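Local coordinates for protein tubulin-specific chaperone A (Saccharomyces cerevisiae, PDB 1QSD) that binds beta-tubulin as a post-chaperonin cofactor and takes part in an early step of the tubulin folding pathway, at residues 76-80 and 92-96. Sequence-based numbering, arbitrary orientation.
Sequences LEQFL and ARSAI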
ATOM      1  N   LEU A  76       7.117 -13.679  18.081  1.00 11.68           N
ATOM      2  CA  LEU A  76       8.564 -13.765  18.189  1.00 14.73           C
ATOM      3  C   LEU A  76       9.008 -13.723  19.659  1.00 17.10           C
ATOM      4  O   LEU A  76       9.875 -14.494  20.071  1.00 19.49           O
ATOM      5  CB  LEU A  76       9.225 -12.661  17.344  1.00 11.52           C
ATOM      6  CG  LEU A  76      10.755 -12.576  17.227  1.00 12.43           C
ATOM      7  CD1 LEU A  76      11.354 -13.945  16.942  1.00 14.02           C
ATOM      8  CD2 LEU A  76      11.156 -11.563  16.149  1.00  8.00           C
ATOM      9  N   GLU A  77       8.408 -12.833  20.446  1.00 20.27           N
ATOM     10  CA  GLU A  77       8.722 -12.711  21.864  1.00 21.89           C
ATOM     11  C   GLU A  77       8.411 -14.029  22.576  1.00 22.95           C
ATOM     12  O   GLU A  77       9.205 -14.508  23.374  1.00 22.64           O
ATOM     13  CB  GLU A  77       7.901 -11.588  22.503  1.00 24.81           C
ATOM     14  CG  GLU A  77       8.215 -10.176  21.985  1.00 32.11           C
ATOM     15  CD  GLU A  77       7.423  -9.065  22.705  1.00 34.71           C
ATOM     16  OE1 GLU A  77       6.173  -9.027  22.581  1.00 37.55           O
ATOM     17  OE2 GLU A  77       8.051  -8.221  23.385  1.00 34.58           O
ATOM     18  N   GLN A  78       7.253 -14.612  22.305  1.00 21.61           N
ATOM     19  CA  GLN A  78       6.895 -15.880  22.938  1.00 24.56           C
ATOM     20  C   GLN A  78       7.847 -17.026  22.541  1.00 22.93           C
ATOM     21  O   GLN A  78       8.257 -17.837  23.377  1.00 22.93           O
ATOM     22  CB  GLN A  78       5.444 -16.244  22.610  1.00 27.08           C
ATOM     23  CG  GLN A  78       4.851 -17.314  23.531  1.00 40.35           C
ATOM     24  CD  GLN A  78       4.580 -16.855  25.004  1.00 47.66           C
ATOM     25  OE1 GLN A  78       3.850 -17.537  25.744  1.00 51.28           O
ATOM     26  NE2 GLN A  78       5.140 -15.712  25.414  1.00 49.30           N
ATOM     27  N   PHE A  79       8.235 -17.063  21.271  1.00 21.30           N
ATOM     28  CA  PHE A  79       9.141 -18.094  20.780  1.00 17.91           C
ATOM     29  C   PHE A  79      10.478 -18.010  21.539  1.00 17.36           C
ATOM     30  O   PHE A  79      11.000 -19.016  21.991  1.00 16.82           O
ATOM     31  CB  PHE A  79       9.341 -17.898  19.272  1.00 16.09           C
ATOM     32  CG  PHE A  79      10.331 -18.850  18.645  1.00 14.18           C
ATOM     33  CD1 PHE A  79       9.941 -20.129  18.253  1.00 12.09           C
ATOM     34  CD2 PHE A  79      11.651 -18.456  18.421  1.00 15.73           C
ATOM     35  CE1 PHE A  79      10.858 -21.004  17.639  1.00 12.22           C
ATOM     36  CE2 PHE A  79      12.579 -19.336  17.804  1.00 16.50           C
ATOM     37  CZ  PHE A  79      12.176 -20.597  17.416  1.00  8.39           C
ATOM     38  N   LEU A  80      10.979 -16.795  21.740  1.00 18.47           N
ATOM     39  CA  LEU A  80      12.238 -16.583  22.421  1.00 19.38           C
ATOM     40  C   LEU A  80      12.256 -16.990  23.891  1.00 21.55           C
ATOM     41  O   LEU A  80      13.297 -17.394  24.391  1.00 25.49           O
ATOM     42  CB  LEU A  80      12.686 -15.129  22.270  1.00 19.53           C
ATOM     43  CG  LEU A  80      13.182 -14.697  20.891  1.00 21.86           C
ATOM     44  CD1 LEU A  80      13.384 -13.172  20.870  1.00 19.69           C
ATOM     45  CD2 LEU A  80      14.490 -15.437  20.553  1.00 19.56           C
ATOM     46  N   ALA A  92      16.968 -10.971  16.458  1.00 22.12           N
ATOM     47  CA  ALA A  92      15.573 -11.135  16.886  1.00 21.07           C
ATOM     48  C   ALA A  92      15.198 -10.047  17.898  1.00 20.62           C
ATOM     49  O   ALA A  92      14.174  -9.390  17.760  1.00 18.27           O
ATOM     50  CB  ALA A  92      15.362 -12.526  17.493  1.00 20.49           C
ATOM     51  N   ARG A  93      16.040  -9.870  18.916  1.00 22.57           N
ATOM     52  CA  ARG A  93      15.835  -8.833  19.937  1.00 22.73           C
ATOM     53  C   ARG A  93      15.780  -7.444  19.290  1.00 19.16           C
ATOM     54  O   ARG A  93      14.951  -6.622  19.651  1.00 18.04           O
ATOM     55  CB  ARG A  93      16.982  -8.860  20.956  1.00 25.12           C
ATOM     56  CG  ARG A  93      16.729  -9.739  22.183  1.00 28.79           C
ATOM     57  CD  ARG A  93      17.775  -9.473  23.292  1.00 29.77           C
ATOM     58  NE  ARG A  93      18.883 -10.423  23.227  1.00 31.16           N
ATOM     59  CZ  ARG A  93      20.097 -10.150  22.755  1.00 30.93           C
ATOM     60  NH1 ARG A  93      20.396  -8.929  22.303  1.00 32.42           N
ATOM     61  NH2 ARG A  93      20.997 -11.127  22.686  1.00 29.51           N
ATOM     62  N   SER A  94      16.649  -7.222  18.310  1.00 17.66           N
ATOM     63  CA  SER A  94      16.727  -5.968  17.593  1.00 20.52           C
ATOM     64  C   SER A  94      15.443  -5.758  16.797  1.00 22.36           C
ATOM     65  O   SER A  94      14.911  -4.643  16.748  1.00 26.65           O
ATOM     66  CB  SER A  94      17.932  -5.997  16.653  1.00 22.35           C
ATOM     67  OG  SER A  94      18.257  -4.706  16.188  1.00 30.05           O
ATOM     68  N   ALA A  95      14.929  -6.823  16.188  1.00 20.61           N
ATOM     69  CA  ALA A  95      13.706  -6.723  15.413  1.00 17.42           C
ATOM     70  C   ALA A  95      12.567  -6.341  16.342  1.00 17.43           C
ATOM     71  O   ALA A  95      11.753  -5.484  15.995  1.00 17.57           O
ATOM     72  CB  ALA A  95      13.406  -8.053  14.736  1.00 20.22           C
ATOM     73  N   ILE A  96      12.521  -6.975  17.521  1.00 17.57           N
ATOM     74  CA  ILE A  96      11.463  -6.736  18.544  1.00 17.96           C
ATOM     75  C   ILE A  96      11.427  -5.292  19.052  1.00 18.03           C
ATOM     76  O   ILE A  96      10.357  -4.711  19.232  1.00 19.65           O
ATOM     77  CB  ILE A  96      11.618  -7.684  19.765  1.00 15.24           C
ATOM     78  CG1 ILE A  96      11.338  -9.125  19.332  1.00 15.14           C
ATOM     79  CG2 ILE A  96      10.659  -7.258  20.904  1.00 15.34           C
ATOM     80  CD1 ILE A  96      11.558 -10.169  20.402  1.00 13.32           C
TER
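This contact belongs to the helical bundle of the TBCA family, where the short C-terminal helix 90-104 packs against the end of the long helix 45-81. Ile96 sets its side chain between Leu76, Glu77 and Leu80. The two segments run roughly antiparallel, with 147° between their directions and axes 10.7 Å apart at closest approach. No hydrogen bond joins them, and the seam is held by apolar packing. Leu80 and Ile96 meet tip to tip, with Leu80 CD1 3.5 Å from Ile96 CD1. The same Leu80 methyl also meets the side chain of Ala92, and Leu80 CD1 lies 4.0 Å from Ala92 CB. Leu76 crosses Ile96 at a slant and brings CD2 to 4.0 Å from Ile96 CG1. With chi1 at -177°, its CG stands opposite the backbone N, and the branched end extends to the two alanines. Leu76 CD1 comes near Ala92 CB, and Leu76 CD2 near Ala95 CB. Leu76 also touches Leu13, and Ala95 touches Lys14, so helix 5-39 joins the packing on both partners. Glu77 adds the aliphatic part of its chain, CG lying 3.7 Å from Ile96 CD1. Its carboxylate lies at the margin of the apolar patch, and OE1 makes a weak, long ion pair with Lys73. An alanine in place of Ile96 would probably open a gap between Leu76 and Leu80 and take from Glu77 CG the methyl it packs on. The CG1 arm of the isoleucine, opposite the carbonyl carbon at chi1 -67°, meets both leucines and the CG of Glu77, while Ile96 CG2 lies along the Glu77 chain, 3.7 Å from Glu77 OE2.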